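Local coordinates for protein arginine kinase (Cydia pomonella granulosis virus, PDB 6VVG) that probably transfers phosphate from ATP to serine or threonine residues of proteins, as a kinase whose activity relies on side-to-side dimerization, at residues I123-V126 / T127-D131; N130-K134 / N135-H139. All coordinates share one frame; numbering follows the deposited sequence. Where two conformers were deposited one is given.

Contact 1 (I123-V126 / T127-D131)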
loop_
_atom_site.group_PDB
_atom_site.type_symbol
_atom_site.label_atom_id
_atom_site.label_comp_id
_atom_site.label_asym_id
_atom_site.label_seq_id
_atom_site.Cartn_x
_atom_site.Cartn_y
_atom_site.Cartn_z
ATOM N N ILE A 123 -3.427 21.522 -14.502
ATOM C CA ILE A 123 -2.353 21.843 -13.568
ATOM C C ILE A 123 -2.637 21.205 -12.215
ATOM O O ILE A 123 -1.766 20.571 -11.607
ATOM C CB ILE A 123 -2.181 23.368 -13.444
ATOM C CG1 ILE A 123 -1.559 23.946 -14.715
ATOM C CG2 ILE A 123 -1.324 23.708 -12.237
ATOM C CD1 ILE A 123 -1.550 25.469 -14.760
ATOM N N THR A 124 -3.867 21.365 -11.725
ATOM C CA THR A 124 -4.245 20.779 -10.444
ATOM C C THR A 124 -4.118 19.263 -10.477
ATOM O O THR A 124 -3.560 18.653 -9.559
ATOM C CB THR A 124 -5.676 21.192 -10.091
ATOM O OG1 THR A 124 -5.775 22.621 -10.087
ATOM C CG2 THR A 124 -6.076 20.649 -8.726
ATOM N N LEU A 125 -4.640 18.634 -11.533
ATOM C CA LEU A 125 -4.596 17.179 -11.629
ATOM C C LEU A 125 -3.160 16.671 -11.633
ATOM O O LEU A 125 -2.823 15.720 -10.918
ATOM C CB LEU A 125 -5.326 16.722 -12.890
ATOM C CG LEU A 125 -5.288 15.232 -13.225
ATOM C CD1 LEU A 125 -5.907 14.424 -12.103
ATOM C CD2 LEU A 125 -6.000 14.978 -14.546
ATOM N N VAL A 126 -2.301 17.291 -12.445
ATOM C CA VAL A 126 -0.907 16.865 -12.529
ATOM C C VAL A 126 -0.223 17.029 -11.179
ATOM O O VAL A 126 0.496 16.137 -10.711
ATOM C CB VAL A 126 -0.178 17.657 -13.631
ATOM C CG1 VAL A 126 1.327 17.430 -13.553
ATOM C CG2 VAL A 126 -0.726 17.275 -15.004
ATOM N N THR A 127 -0.443 18.175 -10.531
ATOM C CA THR A 127 0.166 18.426 -9.230
ATOM C C THR A 127 -0.321 17.424 -8.193
ATOM O O THR A 127 0.473 16.905 -7.401
ATOM C CB THR A 127 -0.145 19.853 -8.780
ATOM O OG1 THR A 127 0.492 20.784 -9.663
ATOM C CG2 THR A 127 0.328 20.089 -7.355
ATOM N N ALA A 128 -1.626 17.144 -8.182
ATOM C CA ALA A 128 -2.179 16.213 -7.207
ATOM C C ALA A 128 -1.637 14.807 -7.428
ATOM O O ALA A 128 -1.212 14.137 -6.480
ATOM C CB ALA A 128 -3.704 16.218 -7.289
ATOM N N LEU A 129 -1.650 14.338 -8.677
ATOM C CA LEU A 129 -1.139 12.999 -8.955
ATOM C C LEU A 129 0.347 12.904 -8.629
ATOM O O LEU A 129 0.814 11.873 -8.131
ATOM C CB LEU A 129 -1.399 12.627 -10.411
ATOM C CG LEU A 129 -2.849 12.268 -10.749
ATOM C CD1 LEU A 129 -3.028 12.078 -12.253
ATOM C CD2 LEU A 129 -3.295 11.020 -9.998
ATOM N N ASN A 130 1.106 13.972 -8.894
ATOM C CA ASN A 130 2.518 13.968 -8.515
ATOM C C ASN A 130 2.679 13.789 -7.015
ATOM O O ASN A 130 3.536 13.017 -6.561
ATOM C CB ASN A 130 3.201 15.258 -8.967
ATOM C CG ASN A 130 4.712 15.208 -8.795
ATOM O OD1 ASN A 130 5.377 14.305 -9.303
ATOM N ND2 ASN A 130 5.258 16.178 -8.073
ATOM N N ASP A 131 1.877 14.503 -6.214
ATOM C CA ASP A 131 1.934 14.350 -4.771
ATOM C C ASP A 131 1.695 12.894 -4.361
ATOM O O ASP A 131 2.402 12.356 -3.515
ATOM C CB ASP A 131 0.916 15.271 -4.098
ATOM C CG ASP A 131 1.225 15.516 -2.633
ATOM O OD1 ASP A 131 2.372 15.257 -2.213
ATOM O OD2 ASP A 131 0.320 15.964 -1.897
#
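Thr127 follows Ile123 by one turn of helix and bonds back to it, and the polar contacts begin there. Its N-H reaches Ile123 O at 2.9 Å. The hydroxyl OG1 comes to 3.0 Å from the same oxygen, Ile123 O, so that backbone and side chain of Thr127 converge on one carbonyl. Three further backbone bonds follow in step: Ala128 N to Thr124 O (2.8 Å), Leu129 N to Leu125 O (2.9 Å) and Asn130 N to Val126 O. This is ordinary alpha-helical i to i+4 bonding, in the later part of helix 115-133, the αE helix running through the large lobe of the protein kinase fold. The Thr124 hydroxyl turns to the preceding turn instead, bonding to Lys120 O.

The apolar contact is between two leucines lying side by side and pointing the same way. Leu125 CD1 meets Leu129 CD1 at 3.7 Å, and Leu129 CG also rests 3.5 Å from Leu125 O. Leu129 achieves this because its CG sits beside its own backbone N (chi1 -75°), whereas Leu125 CG lies anti to N (chi1 175°). Both side chains touch Val199 of helix 192-208, and Leu129 joins Val126 against Trp196 of that helix. Ala128 abuts Phe73, while Val126 also meets Tyr268 and Ile271.

Contact 2 (N130-K134 / N135-H139)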
loop_
_atom_site.group_PDB
_atom_site.type_symbol
_atom_site.label_atom_id
_atom_site.label_comp_id
_atom_site.label_asym_id
_atom_site.label_seq_id
_atom_site.Cartn_x
_atom_site.Cartn_y
_atom_site.Cartn_z
ATOM N N ASN A 130 1.106 13.972 -8.894
ATOM C CA ASN A 130 2.518 13.968 -8.515
ATOM C C ASN A 130 2.679 13.789 -7.015
ATOM O O ASN A 130 3.536 13.017 -6.561
ATOM C CB ASN A 130 3.201 15.258 -8.967
ATOM C CG ASN A 130 4.712 15.208 -8.795
ATOM O OD1 ASN A 130 5.377 14.305 -9.303
ATOM N ND2 ASN A 130 5.258 16.178 -8.073
ATOM N N ASP A 131 1.877 14.503 -6.214
ATOM C CA ASP A 131 1.934 14.350 -4.771
ATOM C C ASP A 131 1.695 12.894 -4.361
ATOM O O ASP A 131 2.402 12.356 -3.515
ATOM C CB ASP A 131 0.916 15.271 -4.098
ATOM C CG ASP A 131 1.225 15.516 -2.633
ATOM O OD1 ASP A 131 2.372 15.257 -2.213
ATOM O OD2 ASP A 131 0.320 15.964 -1.897
ATOM N N LEU A 132 0.692 12.259 -4.975
ATOM C CA LEU A 132 0.470 10.837 -4.716
ATOM C C LEU A 132 1.688 10.015 -5.108
ATOM O O LEU A 132 2.108 9.122 -4.363
ATOM C CB LEU A 132 -0.759 10.360 -5.486
ATOM C CG LEU A 132 -1.020 8.857 -5.558
ATOM C CD1 LEU A 132 -1.095 8.279 -4.160
ATOM C CD2 LEU A 132 -2.304 8.572 -6.332
ATOM N N HIS A 133 2.280 10.315 -6.265
ATOM C CA HIS A 133 3.383 9.519 -6.784
ATOM C C HIS A 133 4.612 9.562 -5.888
ATOM O O HIS A 133 5.409 8.620 -5.914
ATOM C CB HIS A 133 3.729 10.004 -8.193
ATOM C CG HIS A 133 2.659 9.716 -9.203
ATOM N ND1 HIS A 133 2.583 10.364 -10.417
ATOM C CD2 HIS A 133 1.625 8.841 -9.180
ATOM C CE1 HIS A 133 1.551 9.899 -11.099
ATOM N NE2 HIS A 133 0.952 8.975 -10.370
ATOM N N LYS A 134 4.787 10.622 -5.094
ATOM C CA LYS A 134 5.919 10.661 -4.175
ATOM C C LYS A 134 5.919 9.471 -3.220
ATOM O O LYS A 134 6.969 9.137 -2.657
ATOM C CB LYS A 134 5.907 11.964 -3.374
ATOM C CG LYS A 134 6.258 13.226 -4.162
ATOM C CD LYS A 134 6.170 14.459 -3.255
ATOM C CE LYS A 134 6.283 15.760 -4.037
ATOM N NZ LYS A 134 5.213 16.734 -3.656
ATOM N N ASN A 135 4.769 8.833 -3.020
ATOM C CA ASN A 135 4.653 7.647 -2.182
ATOM C C ASN A 135 4.916 6.358 -2.949
ATOM O O ASN A 135 4.785 5.273 -2.371
ATOM C CB ASN A 135 3.257 7.588 -1.552
ATOM C CG ASN A 135 2.916 8.845 -0.769
ATOM O OD1 ASN A 135 3.436 9.071 0.322
ATOM N ND2 ASN A 135 2.038 9.671 -1.327
ATOM N N ASN A 136 5.294 6.453 -4.227
ATOM C CA ASN A 136 5.465 5.290 -5.099
ATOM C C ASN A 136 4.159 4.506 -5.225
ATOM O O ASN A 136 4.138 3.274 -5.224
ATOM C CB ASN A 136 6.610 4.399 -4.616
ATOM C CG ASN A 136 7.964 4.872 -5.131
ATOM O OD1 ASN A 136 8.054 5.893 -5.814
ATOM N ND2 ASN A 136 9.019 4.134 -4.808
ATOM N N ILE A 137 3.060 5.243 -5.342
ATOM C CA ILE A 137 1.740 4.691 -5.614
ATOM C C ILE A 137 1.187 5.404 -6.839
ATOM O O ILE A 137 1.369 6.616 -6.993
ATOM C CB ILE A 137 0.795 4.867 -4.406
ATOM C CG1 ILE A 137 1.340 4.110 -3.194
ATOM C CG2 ILE A 137 -0.605 4.396 -4.753
ATOM C CD1 ILE A 137 0.545 4.325 -1.916
ATOM N N VAL A 138 0.515 4.658 -7.711
ATOM C CA VAL A 138 -0.162 5.231 -8.869
ATOM C C VAL A 138 -1.663 5.061 -8.683
ATOM O O VAL A 138 -2.131 4.087 -8.083
ATOM C CB VAL A 138 0.299 4.596 -10.198
ATOM C CG1 VAL A 138 1.716 5.051 -10.532
ATOM C CG2 VAL A 138 0.208 3.084 -10.128
ATOM N N HIS A 139 -2.426 6.027 -9.199
ATOM C CA HIS A 139 -3.880 5.961 -9.086
ATOM C C HIS A 139 -4.440 4.835 -9.949
ATOM O O HIS A 139 -5.244 4.018 -9.483
ATOM C CB HIS A 139 -4.489 7.306 -9.476
ATOM C CG HIS A 139 -5.974 7.368 -9.316
ATOM N ND1 HIS A 139 -6.841 6.754 -10.191
ATOM C CD2 HIS A 139 -6.746 7.971 -8.381
ATOM C CE1 HIS A 139 -8.084 6.974 -9.806
ATOM N NE2 HIS A 139 -8.055 7.709 -8.708
#
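The exit from the αE helix of a protein kinase, leading into its catalytic loop, is formed here by Leu132 and His133 against Asn135 to His139. The chain leaves the helix through a type I turn from His133 to Asn136, closed by Asn136 N to His133 O at 2.7 Å, and Asn136 then takes a positive phi of 60°. Leu132 O is gripped twice by Asn135: by the backbone N at 3.0 Å and by the side-chain ND2 at 3.1 Å, both from the same face of the carbonyl plane.

With CG anti to the backbone N (chi1 169°), Leu132 divides its methyls, CD1 3.9 Å from Ile137 CB and CD2 4.0 Å from His139 CB, crossing both side chains at about a right angle. The His133 ring offers its edge, with CD2 3.1 Å from Ile137 O and that oxygen in the ring plane, while CA-H of His133 also points at it.

Asp195 OD2 on helix 192-208 bonds both His133 NE2 and His139 N, and the Trp196 ring meets His133 edge-to-face. Ile137 packs on helix 59-66, strand 137-138 pairs with strand 165-166, and Asn136 ND2 bonds Val167 O of the second subunit.

How the contacts relate
Contact 1 and contact 2 follow each other along helix 115-133, sharing Asn130 and Asp131, with centres about 10 Å apart. They touch where Leu129 CD2 lies 3.9 Å from His139 CB, while Trp196 of helix 192-208 borders both through Val126, Leu129 and His133. Contact 2 is closer to the nucleotide: the His139 side chain is about 8 Å from the bound AMP and about 5 Å from that of Asp160, whereas the Leu125 side chain is about 13 Å from AMP. His139 NE2 bonds Cys159 O, consistent with the position of the HRD histidine in the regulatory spine of kinases, the motif reading His-Asn-Asp here.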